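Local coordinates for protein VAL-1 (Chlorella virus, PDB 3GNE) that cleaves alginate as a family 14 polysaccharide lyase, an enzyme of Chlorella virus that probably works by beta-elimination, at residues Ala42-Asn47 with Gln231-Thr236; Ala72-Trp77 with Arg167-Thr172; Gly91-Thr96 with Trp217-Gly222; Ala113-Met118 with Asp127-Pro132. All blocks are in the same frame, centred on the assembly; numbering follows the deposited sequence.

Contact 1 (Ala42-Asn47 with Gln231-Thr236); sequences AVYDKN and QVAYFT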
loop_
_atom_site.group_PDB
_atom_site.type_symbol
_atom_site.label_atom_id
_atom_site.label_comp_id
_atom_site.label_asym_id
_atom_site.label_seq_id
_atom_site.Cartn_x
_atom_site.Cartn_y
_atom_site.Cartn_z
ATOM N N ALA A 42 -9.423 4.616 11.522
ATOM C CA ALA A 42 -8.082 5.251 11.457
ATOM C C ALA A 42 -8.187 6.693 11.915
ATOM O O ALA A 42 -8.923 7.506 11.277
ATOM C CB ALA A 42 -7.574 5.224 10.028
ATOM N N VAL A 43 -7.501 6.985 12.996
ATOM C CA VAL A 43 -7.571 8.336 13.582
ATOM C C VAL A 43 -6.334 9.098 13.210
ATOM O O VAL A 43 -5.215 8.686 13.510
ATOM C CB VAL A 43 -7.694 8.201 15.103
ATOM C CG1 VAL A 43 -7.540 9.558 15.787
ATOM C CG2 VAL A 43 -9.026 7.555 15.467
ATOM N N TYR A 44 -6.517 10.199 12.507
ATOM C CA TYR A 44 -5.406 11.043 12.077
ATOM C C TYR A 44 -5.523 12.353 12.837
ATOM O O TYR A 44 -6.395 13.190 12.504
ATOM C CB TYR A 44 -5.455 11.287 10.582
ATOM C CG TYR A 44 -5.498 10.075 9.658
ATOM C CD1 TYR A 44 -4.353 9.406 9.217
ATOM C CD2 TYR A 44 -6.750 9.622 9.232
ATOM C CE1 TYR A 44 -4.400 8.300 8.382
ATOM C CE2 TYR A 44 -6.786 8.557 8.390
ATOM C CZ TYR A 44 -5.657 7.893 7.953
ATOM O OH TYR A 44 -5.795 6.821 7.103
ATOM N N ASP A 45 -4.669 12.554 13.852
ATOM C CA ASP A 45 -4.746 13.873 14.496
ATOM C C ASP A 45 -4.163 14.976 13.624
ATOM O O ASP A 45 -3.341 14.733 12.722
ATOM C CB ASP A 45 -3.953 13.829 15.802
ATOM C CG ASP A 45 -4.664 13.098 16.942
ATOM O OD1 ASP A 45 -5.854 12.687 16.777
ATOM O OD2 ASP A 45 -3.981 12.987 17.987
ATOM N N LYS A 46 -4.573 16.213 13.900
ATOM C CA LYS A 46 -3.947 17.357 13.287
ATOM C C LYS A 46 -2.423 17.276 13.409
ATOM O O LYS A 46 -1.883 16.946 14.482
ATOM C CB LYS A 46 -4.427 18.613 14.039
ATOM C CG LYS A 46 -3.892 19.878 13.326
ATOM C CD LYS A 46 -4.595 21.137 13.849
ATOM C CE LYS A 46 -4.184 22.400 13.124
ATOM N NZ LYS A 46 -4.824 23.617 13.743
ATOM N N ASN A 47 -1.719 17.584 12.339
ATOM C CA ASN A 47 -0.263 17.632 12.335
ATOM C C ASN A 47 0.361 16.244 12.412
ATOM O O ASN A 47 1.588 16.162 12.625
ATOM C CB ASN A 47 0.269 18.528 13.450
ATOM C CG ASN A 47 1.482 19.312 12.987
ATOM O OD1 ASN A 47 1.868 19.258 11.810
ATOM N ND2 ASN A 47 2.107 20.059 13.891
ATOM N N GLN A 231 -9.163 14.088 12.153
ATOM C CA GLN A 231 -10.200 13.459 11.255
ATOM C C GLN A 231 -10.001 11.964 11.255
ATOM O O GLN A 231 -8.968 11.472 11.722
ATOM C CB GLN A 231 -10.191 14.057 9.859
ATOM C CG GLN A 231 -8.781 14.085 9.245
ATOM C CD GLN A 231 -8.775 14.830 7.932
ATOM O OE1 GLN A 231 -9.850 15.099 7.358
ATOM N NE2 GLN A 231 -7.566 15.148 7.433
ATOM N N VAL A 232 -11.004 11.237 10.792
ATOM C CA VAL A 232 -10.965 9.785 10.733
ATOM C C VAL A 232 -11.400 9.257 9.389
ATOM O O VAL A 232 -12.151 9.902 8.653
ATOM C CB VAL A 232 -11.845 9.130 11.813
ATOM C CG1 VAL A 232 -11.561 9.727 13.197
ATOM C CG2 VAL A 232 -13.311 9.286 11.497
ATOM N N ALA A 233 -10.933 8.067 9.068
ATOM C CA ALA A 233 -11.396 7.287 7.939
ATOM C C ALA A 233 -11.587 5.863 8.435
ATOM O O ALA A 233 -11.006 5.477 9.456
ATOM C CB ALA A 233 -10.422 7.349 6.774
ATOM N N TYR A 234 -12.346 5.072 7.689
ATOM C CA TYR A 234 -12.556 3.693 8.108
ATOM C C TYR A 234 -12.067 2.719 7.035
ATOM O O TYR A 234 -12.372 2.899 5.858
ATOM C CB TYR A 234 -14.040 3.415 8.382
ATOM C CG TYR A 234 -14.655 4.372 9.369
ATOM C CD1 TYR A 234 -14.651 4.099 10.735
ATOM C CD2 TYR A 234 -15.246 5.562 8.915
ATOM C CE1 TYR A 234 -15.214 4.996 11.644
ATOM C CE2 TYR A 234 -15.814 6.435 9.810
ATOM C CZ TYR A 234 -15.802 6.148 11.165
ATOM O OH TYR A 234 -16.399 7.066 12.032
ATOM N N PHE A 235 -11.341 1.697 7.446
ATOM C CA PHE A 235 -10.840 0.690 6.525
ATOM C C PHE A 235 -11.446 -0.665 6.870
ATOM O O PHE A 235 -11.632 -1.011 8.025
ATOM C CB PHE A 235 -9.276 0.589 6.673
ATOM C CG PHE A 235 -8.575 1.811 6.092
ATOM C CD1 PHE A 235 -8.200 1.880 4.769
ATOM C CD2 PHE A 235 -8.301 2.896 6.941
ATOM C CE1 PHE A 235 -7.539 3.002 4.253
ATOM C CE2 PHE A 235 -7.644 4.022 6.443
ATOM C CZ PHE A 235 -7.265 4.090 5.094
ATOM N N THR A 236 -11.740 -1.441 5.841
ATOM C CA THR A 236 -12.372 -2.747 6.102
ATOM C C THR A 236 -12.066 -3.701 4.984
ATOM O O THR A 236 -11.598 -3.309 3.926
ATOM C CB THR A 236 -13.909 -2.551 6.277
ATOM O OG1 THR A 236 -14.480 -3.747 6.829
ATOM C CG2 THR A 236 -14.576 -2.198 4.932
#

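Contact 2 (Ala72-Trp77 with Arg167-Thr172); sequences AITFAW and RIEIGT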
loop_
_atom_site.group_PDB
_atom_site.type_symbol
_atom_site.label_atom_id
_atom_site.label_comp_id
_atom_site.label_asym_id
_atom_site.label_seq_id
_atom_site.Cartn_x
_atom_site.Cartn_y
_atom_site.Cartn_z
ATOM N N ALA A 72 3.396 -13.442 -7.470
ATOM C CA ALA A 72 2.353 -12.508 -7.970
ATOM C C ALA A 72 1.225 -12.543 -6.981
ATOM O O ALA A 72 0.709 -13.631 -6.684
ATOM C CB ALA A 72 1.883 -12.949 -9.363
ATOM N N ILE A 73 0.822 -11.371 -6.470
ATOM C CA ILE A 73 -0.265 -11.354 -5.523
ATOM C C ILE A 73 -0.946 -9.994 -5.556
ATOM O O ILE A 73 -0.287 -8.994 -5.922
ATOM C CB ILE A 73 0.301 -11.652 -4.110
ATOM C CG1 ILE A 73 -0.755 -12.219 -3.166
ATOM C CG2 ILE A 73 0.976 -10.429 -3.492
ATOM C CD1 ILE A 73 -1.287 -13.569 -3.577
ATOM N N THR A 74 -2.191 -9.975 -5.124
ATOM C CA THR A 74 -2.947 -8.724 -5.002
ATOM C C THR A 74 -3.434 -8.591 -3.565
ATOM O O THR A 74 -3.810 -9.574 -2.922
ATOM C CB THR A 74 -4.094 -8.772 -6.014
ATOM O OG1 THR A 74 -3.450 -8.707 -7.306
ATOM C CG2 THR A 74 -5.034 -7.589 -5.833
ATOM N N PHE A 75 -3.394 -7.357 -3.062
ATOM C CA PHE A 75 -4.049 -7.058 -1.801
ATOM C C PHE A 75 -5.126 -6.010 -2.071
ATOM O O PHE A 75 -4.998 -5.164 -2.994
ATOM C CB PHE A 75 -3.035 -6.525 -0.759
ATOM C CG PHE A 75 -2.229 -7.719 -0.200
ATOM C CD1 PHE A 75 -2.756 -8.458 0.845
ATOM C CD2 PHE A 75 -1.000 -8.049 -0.742
ATOM C CE1 PHE A 75 -2.089 -9.581 1.339
ATOM C CE2 PHE A 75 -0.283 -9.142 -0.255
ATOM C CZ PHE A 75 -0.829 -9.832 0.807
ATOM N N ALA A 76 -6.179 -6.096 -1.287
ATOM C CA ALA A 76 -7.346 -5.231 -1.531
ATOM C C ALA A 76 -7.953 -4.827 -0.190
ATOM O O ALA A 76 -7.784 -5.533 0.815
ATOM C CB ALA A 76 -8.366 -5.979 -2.370
ATOM N N TRP A 77 -8.616 -3.698 -0.171
ATOM C CA TRP A 77 -9.275 -3.203 1.047
ATOM C C TRP A 77 -10.304 -2.176 0.610
ATOM O O TRP A 77 -10.309 -1.764 -0.570
ATOM C CB TRP A 77 -8.301 -2.562 2.062
ATOM C CG TRP A 77 -7.441 -1.497 1.439
ATOM C CD1 TRP A 77 -7.719 -0.152 1.360
ATOM C CD2 TRP A 77 -6.178 -1.665 0.790
ATOM N NE1 TRP A 77 -6.692 0.521 0.707
ATOM C CE2 TRP A 77 -5.734 -0.394 0.347
ATOM C CE3 TRP A 77 -5.357 -2.802 0.542
ATOM C CZ2 TRP A 77 -4.522 -0.195 -0.330
ATOM C CZ3 TRP A 77 -4.148 -2.585 -0.132
ATOM C CH2 TRP A 77 -3.746 -1.327 -0.556
ATOM N N ARG A 167 -13.440 0.835 -3.088
ATOM C CA ARG A 167 -12.753 -0.434 -3.221
ATOM C C ARG A 167 -11.404 -0.230 -3.891
ATOM O O ARG A 167 -11.352 0.265 -5.009
ATOM C CB ARG A 167 -13.613 -1.424 -4.041
ATOM C CG ARG A 167 -14.966 -1.638 -3.377
ATOM C CD ARG A 167 -15.811 -2.595 -4.201
ATOM N NE ARG A 167 -15.953 -2.231 -5.588
ATOM C CZ ARG A 167 -16.546 -1.295 -6.301
ATOM N NH1 ARG A 167 -16.432 -1.313 -7.623
ATOM N NH2 ARG A 167 -17.245 -0.322 -5.695
ATOM N N ILE A 168 -10.343 -0.645 -3.176
ATOM C CA ILE A 168 -8.998 -0.461 -3.667
ATOM C C ILE A 168 -8.317 -1.816 -3.845
ATOM O O ILE A 168 -8.453 -2.678 -2.982
ATOM C CB ILE A 168 -8.175 0.346 -2.618
ATOM C CG1 ILE A 168 -8.919 1.622 -2.174
ATOM C CG2 ILE A 168 -6.780 0.630 -3.169
ATOM C CD1 ILE A 168 -9.137 2.630 -3.256
ATOM N N GLU A 169 -7.515 -1.997 -4.898
ATOM C CA GLU A 169 -6.694 -3.194 -4.973
ATOM C C GLU A 169 -5.319 -2.771 -5.494
ATOM O O GLU A 169 -5.223 -1.825 -6.298
ATOM C CB GLU A 169 -7.270 -4.268 -5.954
ATOM C CG GLU A 169 -8.761 -4.564 -5.701
ATOM C CD GLU A 169 -9.174 -5.842 -6.441
ATOM O OE1 GLU A 169 -8.323 -6.694 -6.775
ATOM O OE2 GLU A 169 -10.382 -5.984 -6.606
ATOM N N ILE A 170 -4.314 -3.534 -5.104
ATOM C CA ILE A 170 -3.005 -3.304 -5.674
ATOM C C ILE A 170 -2.391 -4.675 -5.989
ATOM O O ILE A 170 -2.245 -5.498 -5.062
ATOM C CB ILE A 170 -2.059 -2.455 -4.787
ATOM C CG1 ILE A 170 -0.723 -2.178 -5.472
ATOM C CG2 ILE A 170 -1.876 -2.999 -3.379
ATOM C CD1 ILE A 170 0.049 -0.995 -4.905
ATOM N N GLY A 171 -2.027 -4.859 -7.251
ATOM C CA GLY A 171 -1.404 -6.100 -7.699
ATOM C C GLY A 171 0.080 -5.904 -7.948
ATOM O O GLY A 171 0.534 -4.841 -8.387
ATOM N N THR A 172 0.817 -6.966 -7.643
ATOM C CA THR A 172 2.264 -6.955 -7.837
ATOM C C THR A 172 2.679 -8.248 -8.499
ATOM O O THR A 172 2.323 -9.300 -7.954
ATOM C CB THR A 172 3.011 -6.836 -6.485
ATOM O OG1 THR A 172 2.521 -5.700 -5.780
ATOM C CG2 THR A 172 4.469 -6.573 -6.740
HETATM O O HOH W 1 0.232 -6.617 -4.477
#

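Contact 3 (Gly91-Thr96 with Trp217-Gly222); sequences GKHGGT and WNTFFG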
loop_
_atom_site.group_PDB
_atom_site.type_symbol
_atom_site.label_atom_id
_atom_site.label_comp_id
_atom_site.label_asym_id
_atom_site.label_seq_id
_atom_site.Cartn_x
_atom_site.Cartn_y
_atom_site.Cartn_z
ATOM N N GLY A 91 -1.232 10.853 0.939
ATOM C CA GLY A 91 -0.841 10.021 2.068
ATOM C C GLY A 91 -0.822 8.586 1.627
ATOM O O GLY A 91 -1.090 8.273 0.455
ATOM N N LYS A 92 -0.531 7.710 2.573
ATOM C CA LYS A 92 -0.369 6.301 2.257
ATOM C C LYS A 92 -1.528 5.445 2.764
ATOM O O LYS A 92 -2.092 5.716 3.822
ATOM C CB LYS A 92 0.893 5.738 2.959
ATOM C CG LYS A 92 2.179 5.943 2.194
ATOM C CD LYS A 92 2.531 7.408 1.992
ATOM C CE LYS A 92 3.914 7.458 1.331
ATOM N NZ LYS A 92 4.220 8.906 0.994
ATOM N N HIS A 93 -1.758 4.361 2.040
ATOM C CA HIS A 93 -2.549 3.236 2.552
ATOM C C HIS A 93 -1.609 2.112 2.937
ATOM O O HIS A 93 -1.248 1.960 4.105
ATOM C CB HIS A 93 -3.567 2.774 1.496
ATOM C CG HIS A 93 -4.752 3.681 1.394
ATOM N ND1 HIS A 93 -5.787 3.360 0.546
ATOM C CD2 HIS A 93 -5.056 4.861 1.991
ATOM C CE1 HIS A 93 -6.686 4.325 0.656
ATOM N NE2 HIS A 93 -6.293 5.261 1.507
ATOM N N GLY A 94 -1.129 1.336 1.947
ATOM C CA GLY A 94 -0.218 0.236 2.192
ATOM C C GLY A 94 0.062 -0.467 0.884
ATOM O O GLY A 94 -0.323 0.007 -0.180
ATOM N N GLY A 95 0.728 -1.611 0.972
ATOM C CA GLY A 95 1.037 -2.333 -0.283
ATOM C C GLY A 95 1.981 -3.467 0.041
ATOM O O GLY A 95 2.006 -4.015 1.133
ATOM N N THR A 96 2.739 -3.832 -0.959
ATOM C CA THR A 96 3.568 -5.020 -0.904
ATOM C C THR A 96 5.027 -4.657 -0.922
ATOM O O THR A 96 5.422 -3.723 -1.593
ATOM C CB THR A 96 3.182 -5.868 -2.146
ATOM O OG1 THR A 96 3.653 -7.181 -2.051
ATOM C CG2 THR A 96 3.837 -5.210 -3.336
ATOM N N TRP A 217 1.009 -2.568 5.803
ATOM C CA TRP A 217 -0.029 -1.573 5.972
ATOM C C TRP A 217 0.540 -0.449 6.812
ATOM O O TRP A 217 1.040 -0.689 7.894
ATOM C CB TRP A 217 -1.259 -2.162 6.693
ATOM C CG TRP A 217 -2.297 -1.075 6.735
ATOM C CD1 TRP A 217 -2.675 -0.321 7.811
ATOM C CD2 TRP A 217 -3.079 -0.646 5.617
ATOM N NE1 TRP A 217 -3.634 0.558 7.425
ATOM C CE2 TRP A 217 -3.932 0.387 6.086
ATOM C CE3 TRP A 217 -3.169 -1.042 4.291
ATOM C CZ2 TRP A 217 -4.851 1.047 5.258
ATOM C CZ3 TRP A 217 -4.087 -0.387 3.456
ATOM C CH2 TRP A 217 -4.903 0.618 3.946
ATOM N N ASN A 218 0.491 0.785 6.361
ATOM C CA ASN A 218 0.962 1.881 7.202
ATOM C C ASN A 218 0.356 3.155 6.645
ATOM O O ASN A 218 0.822 3.713 5.673
ATOM C CB ASN A 218 2.483 1.936 7.187
ATOM C CG ASN A 218 2.982 2.839 8.295
ATOM O OD1 ASN A 218 2.238 3.597 8.894
ATOM N ND2 ASN A 218 4.263 2.733 8.570
ATOM N N THR A 219 -0.769 3.571 7.275
ATOM C CA THR A 219 -1.527 4.679 6.707
ATOM C C THR A 219 -1.245 5.942 7.514
ATOM O O THR A 219 -1.235 5.953 8.742
ATOM C CB THR A 219 -3.021 4.350 6.657
ATOM O OG1 THR A 219 -3.695 5.468 6.019
ATOM C CG2 THR A 219 -3.698 4.134 8.018
ATOM N N PHE A 220 -0.942 7.007 6.777
ATOM C CA PHE A 220 -0.553 8.300 7.371
ATOM C C PHE A 220 -0.557 9.328 6.296
ATOM O O PHE A 220 -0.475 8.974 5.087
ATOM C CB PHE A 220 0.849 8.182 8.030
ATOM C CG PHE A 220 1.933 7.742 7.072
ATOM C CD1 PHE A 220 2.231 6.370 6.964
ATOM C CD2 PHE A 220 2.645 8.672 6.285
ATOM C CE1 PHE A 220 3.215 5.961 6.070
ATOM C CE2 PHE A 220 3.628 8.245 5.412
ATOM C CZ PHE A 220 3.915 6.877 5.302
ATOM N N PHE A 221 -0.594 10.620 6.680
ATOM C CA PHE A 221 -0.529 11.689 5.727
ATOM C C PHE A 221 0.882 11.987 5.266
ATOM O O PHE A 221 1.828 11.950 6.040
ATOM C CB PHE A 221 -1.075 12.989 6.370
ATOM C CG PHE A 221 -2.600 13.093 6.273
ATOM C CD1 PHE A 221 -3.153 14.053 5.430
ATOM C CD2 PHE A 221 -3.432 12.238 7.000
ATOM C CE1 PHE A 221 -4.532 14.137 5.273
ATOM C CE2 PHE A 221 -4.825 12.299 6.835
ATOM C CZ PHE A 221 -5.355 13.271 5.982
ATOM N N GLY A 222 0.991 12.334 3.968
ATOM C CA GLY A 222 2.244 12.853 3.469
ATOM C C GLY A 222 3.234 11.765 3.083
ATOM O O GLY A 222 2.920 10.615 2.858
#

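Contact 4 (Ala113-Met118 with Asp127-Pro132); sequences ASNRIM and DYIYPP. With FLC (citrate anion), chain C.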
loop_
_atom_site.group_PDB
_atom_site.type_symbol
_atom_site.label_atom_id
_atom_site.label_comp_id
_atom_site.label_asym_id
_atom_site.label_seq_id
_atom_site.Cartn_x
_atom_site.Cartn_y
_atom_site.Cartn_z
ATOM N N ALA A 113 12.282 -3.668 -2.607
ATOM C CA ALA A 113 11.420 -2.749 -3.353
ATOM C C ALA A 113 10.062 -2.724 -2.688
ATOM O O ALA A 113 9.727 -3.577 -1.864
ATOM C CB ALA A 113 11.235 -3.224 -4.802
ATOM N N SER A 114 9.249 -1.731 -3.059
ATOM C CA SER A 114 7.889 -1.714 -2.496
ATOM C C SER A 114 6.923 -1.105 -3.531
ATOM O O SER A 114 7.306 -0.288 -4.392
ATOM C CB SER A 114 7.772 -0.956 -1.163
ATOM O OG SER A 114 8.134 0.414 -1.421
ATOM N N ASN A 115 5.667 -1.563 -3.388
ATOM C CA ASN A 115 4.566 -1.189 -4.286
ATOM C C ASN A 115 3.400 -0.773 -3.414
ATOM O O ASN A 115 2.811 -1.670 -2.798
ATOM C CB ASN A 115 4.191 -2.408 -5.154
ATOM C CG ASN A 115 3.329 -2.023 -6.333
ATOM O OD1 ASN A 115 3.362 -0.839 -6.714
ATOM N ND2 ASN A 115 2.575 -2.970 -6.871
ATOM N N ARG A 116 3.112 0.523 -3.318
ATOM C CA ARG A 116 2.100 0.973 -2.382
ATOM C C ARG A 116 1.042 1.816 -3.071
ATOM O O ARG A 116 1.275 2.419 -4.107
ATOM C CB ARG A 116 2.723 1.825 -1.282
ATOM C CG ARG A 116 3.486 0.977 -0.260
ATOM C CD ARG A 116 4.000 1.851 0.916
ATOM N NE ARG A 116 5.133 2.672 0.367
ATOM C CZ ARG A 116 5.747 3.641 1.039
ATOM N NH1 ARG A 116 5.328 3.965 2.283
ATOM N NH2 ARG A 116 6.780 4.328 0.521
ATOM N N ILE A 117 -0.125 1.876 -2.422
ATOM C CA ILE A 117 -1.140 2.845 -2.786
ATOM C C ILE A 117 -0.938 4.113 -1.984
ATOM O O ILE A 117 -0.793 4.053 -0.723
ATOM C CB ILE A 117 -2.542 2.282 -2.427
ATOM C CG1 ILE A 117 -2.918 1.094 -3.320
ATOM C CG2 ILE A 117 -3.572 3.409 -2.485
ATOM C CD1 ILE A 117 -3.209 1.450 -4.783
ATOM N N MET A 118 -0.957 5.254 -2.662
ATOM C CA MET A 118 -1.124 6.542 -2.016
ATOM C C MET A 118 -2.426 7.195 -2.493
ATOM O O MET A 118 -2.824 7.079 -3.642
ATOM C CB MET A 118 -0.027 7.549 -2.360
ATOM C CG MET A 118 1.221 7.360 -1.486
ATOM S SD MET A 118 2.473 8.614 -1.899
ATOM C CE MET A 118 1.735 10.111 -1.247
ATOM N N ASP A 127 -0.304 4.638 -7.825
ATOM C CA ASP A 127 0.653 3.617 -7.486
ATOM C C ASP A 127 1.947 4.309 -7.055
ATOM O O ASP A 127 2.311 5.300 -7.668
ATOM C CB ASP A 127 0.898 2.759 -8.733
ATOM C CG ASP A 127 1.602 1.468 -8.463
ATOM O OD1 ASP A 127 1.781 1.107 -7.258
ATOM O OD2 ASP A 127 2.050 0.834 -9.416
ATOM N N TYR A 128 2.611 3.823 -6.027
ATOM C CA TYR A 128 3.781 4.514 -5.484
ATOM C C TYR A 128 4.889 3.481 -5.218
ATOM O O TYR A 128 4.743 2.626 -4.337
ATOM C CB TYR A 128 3.355 5.226 -4.216
ATOM C CG TYR A 128 4.412 6.134 -3.629
ATOM C CD1 TYR A 128 4.874 7.248 -4.366
ATOM C CD2 TYR A 128 4.923 5.878 -2.352
ATOM C CE1 TYR A 128 5.852 8.098 -3.851
ATOM C CE2 TYR A 128 5.876 6.753 -1.822
ATOM C CZ TYR A 128 6.345 7.847 -2.554
ATOM O OH TYR A 128 7.277 8.722 -2.066
ATOM N N ILE A 129 5.931 3.551 -5.995
ATOM C CA ILE A 129 6.942 2.491 -6.051
ATOM C C ILE A 129 8.286 2.983 -5.563
ATOM O O ILE A 129 8.780 4.011 -6.041
ATOM C CB ILE A 129 7.069 1.971 -7.508
ATOM C CG1 ILE A 129 5.724 1.403 -7.961
ATOM C CG2 ILE A 129 8.210 0.931 -7.604
ATOM C CD1 ILE A 129 5.730 0.849 -9.393
ATOM N N TYR A 130 8.944 2.221 -4.699
ATOM C CA TYR A 130 10.365 2.385 -4.406
ATOM C C TYR A 130 11.062 1.204 -5.089
ATOM O O TYR A 130 10.872 0.054 -4.615
ATOM C CB TYR A 130 10.662 2.321 -2.916
ATOM C CG TYR A 130 10.654 3.640 -2.160
ATOM C CD1 TYR A 130 9.478 4.389 -1.988
ATOM C CD2 TYR A 130 11.811 4.099 -1.545
ATOM C CE1 TYR A 130 9.501 5.592 -1.264
ATOM C CE2 TYR A 130 11.820 5.294 -0.846
ATOM C CZ TYR A 130 10.670 6.029 -0.702
ATOM O OH TYR A 130 10.747 7.206 0.028
ATOM N N PRO A 131 11.794 1.441 -6.160
ATOM C CA PRO A 131 12.516 0.328 -6.811
ATOM C C PRO A 131 13.874 0.087 -6.170
ATOM O O PRO A 131 14.338 0.926 -5.394
ATOM C CB PRO A 131 12.676 0.876 -8.256
ATOM C CG PRO A 131 12.892 2.369 -8.014
ATOM C CD PRO A 131 12.003 2.732 -6.843
ATOM N N PRO A 132 14.503 -1.058 -6.470
ATOM C CA PRO A 132 15.795 -1.345 -5.852
ATOM C C PRO A 132 16.932 -0.474 -6.350
ATOM O O PRO A 132 16.970 -0.093 -7.523
ATOM C CB PRO A 132 16.034 -2.825 -6.297
ATOM C CG PRO A 132 14.675 -3.382 -6.588
ATOM C CD PRO A 132 13.992 -2.192 -7.284
HETATM C CAC FLC C . 7.581 6.803 2.901
HETATM C CA FLC C . 8.311 8.054 3.349
HETATM C CB FLC C . 7.706 9.289 2.671
HETATM C CBC FLC C . 7.898 9.101 1.167
HETATM C CG FLC C . 8.473 10.522 3.138
HETATM C CGC FLC C . 7.981 11.844 2.529
HETATM O OA1 FLC C . 6.406 6.668 3.199
HETATM O OA2 FLC C . 8.214 5.989 2.253
HETATM O OB1 FLC C . 6.878 8.839 0.500
HETATM O OB2 FLC C . 9.062 9.157 0.697
HETATM O OG1 FLC C . 7.308 11.815 1.503
HETATM O OG2 FLC C . 8.353 12.905 3.108
HETATM O OHB FLC C . 6.347 9.402 3.053
HETATM O O HOH W 2 6.421 2.452 -2.069
#

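Contact 1 (Ala42-Asn47 with Gln231-Thr236)
Residues 42-44 and 231-236 run antiparallel, their axes 4.8 Å apart at 158°, with Ala-42/Ala-233 and Tyr-44/Gln-231 as hydrogen-bonded pairs round the non-hydrogen-bonded pair Val-43/Val-232. Their parent strands, 37-44 and 231-241, are neighbours in one sheet of the jelly-roll sandwich of this lyase. The shortest of the four backbone bonds, from Ala-42 N to Ala-233 O, is 2.7 Å and lies nearly along the carbonyl axis. Val-43 and Val-232 stand side by side on one face, CG2 of the first 4.0 Å from CG1 of the second. The inner face carries Ala-42, Tyr-44, Gln-231 and Ala-233. Tyr-44 has CG beside its own N (chi1 -55°), so its ring runs along the strand pair and its edge meets Ala-233, CE2 to CB 4.2 Å. Its hydroxyl is hydrogen-bonded to Thr-219 of the other sheet. Phe-235 crosses Tyr-44 at about a right angle and turns its edge to Ala-42 and Tyr-44: CE2 lies 3.8 Å from Ala-42 CB and 3.4 Å from Tyr-44 OH.

Contact 2 (Ala72-Trp77 with Arg167-Thr172)
Six backbone hydrogen bonds zip residues 72-77 to residues 167-172, antiparallel at 164°, as parts of strands 72-80 and 166-173 in one sheet of the jelly-roll sandwich; Ile-73/Thr-172, Phe-75/Ile-170 and Trp-77/Ile-168 are the hydrogen-bonded pairs. The tight half lies on the face that looks into the sandwich. There Trp-77 takes the crowded position between its N and carbonyl carbon (chi1 53°), which swings the indole back across the neighbouring strand. Ile-168 lies under one ring face in a CH-pi contact, CB 4.0 Å from the centroid of the five-membered ring of Trp-77, and its CG2 reaches 3.7 Å from Trp-77 CZ2. Farther along, Trp-77 CH2 meets Ile-170 CG2 at 3.8 Å. The other face is more polar and opens toward solvent at Arg-167. On it Glu-169 extends past Ala-76, its CG 3.6 Å from Ala-76 CB, and its carboxylate forms a salt bridge with Lys-241. Thr-74 sets OG1 3.3 Å from Gly-171 CA and is hydrogen-bonded to Tyr-189. A water sits on the inner face beside Thr-172, giving hydrogen bonds to Ile-73 O and Ile-170 O and accepting one from Thr-172 OG1, which is also bonded to Asn-115. The two carbonyls thus each serve an N-H and the water, so polarity among the apolar side chains is paid for locally.

Contact 3 (Gly91-Thr96 with Trp217-Gly222)
Lys-92, His-93, Trp-217 and Phe-220 carry the contact between antiparallel strands 91-99 and 212-221. Gly-91 pairs with Phe-221 and Gly-94 with Trp-217, leaving two residues between them on one strand and three on the other, as in a beta bulge. Trp-217 has CG anti to its N (chi1 -177°) and lays its indole flat beneath the backbone of the partner strand: His-93 O stands 3.4 Å above the plane of the Trp-217 ring, over its centre, while accepting the N-H of Asn-218. His-93 lies alongside, CB 3.5 Å from Trp-217 CH2, its imidazole NE2 bonded to Tyr-81. On the other face Phe-220 takes the crowded rotamer (chi1 58°), and its ring lies against the Lys-92 chain, whose CB sits 4.1 Å from the ring centroid of Phe-220. Lys-92 bends at chi2 (63°) and then runs straight, so NZ reaches Gly-222 O at 2.8 Å, approaching from above the carbonyl plane, and also bonds a citrate. Thr-219 OG1 donates to Lys-92 O over 2.7 Å. Aromatic rings thus fill the interior of a jelly-roll sandwich, while the opposite face holds out a lysine ammonium to an anion-binding cleft, consistent with the place of the acidic polysaccharide.

Contact 4 (Ala113-Met118 with Asp127-Pro132)
The Tyr-128 ring has Met-118 SD over one face, 3.5 Å from the ring centroid in a Met-aromatic contact, while Arg-116 NH2 and a citrate carboxylate lie at its edge. The Tyr-130 ring stacks on His-108 and turns its edge to CE2 of Tyr-128 and to citrate OB2. The Arg-116 guanidinium meets Tyr-130 CE1, citrate and a water at its own edge; its plane is 47° from the Tyr-128 ring. All three groups rise from one face of the antiparallel hairpin of strands 112-119 and 125-130. A bend at chi3 of Arg-116 (-72°) lets NH1 and NH2 clasp one citrate carboxylate, NH2 to OA2 at 2.8 Å, while NE donates to the water, which also bridges Ser-114 OG and Tyr-128 O. With CG anti to N (chi1 -173°), Tyr-128 sends its hydroxyl to citrate OB1 at 2.6 Å; Tyr-130 OH reaches OB2 of the same, second carboxylate at 2.7 Å. Lys-92 and His-147 also bond the citrate, probably from the crystallisation liquor. Bound carboxylate would favour protonated phenols, whereas without it the positive charge could lower their pKa; the site is consistent with binding carboxylates of the acidic polysaccharide.

Overall arrangement
Contacts 1 and 2 belong to one sheet of the sandwich, where strand 231-241 lies between 37-44 and 72-80; contacts 3 and 4 belong to the other, where strands 91-99 and 112-119 are neighbours, with Thr-96 O 2.8 Å from Asn-115 N. Between the sheets Phe-235, Trp-77, His-93 and Trp-217 pack as one aromatic cluster that joins contacts 1, 2 and 3. Asn-115 ND2, 2.9 Å from Thr-172 OG1, ties contact 4 to contact 2. The citrate draws contacts 3 and 4 together, gripped by Lys-92 from one and Arg-116, Tyr-128 and Tyr-130 from the other; their centres are 11 Å apart. Contact 1, centred about 22 Å from contact 4, does not touch it.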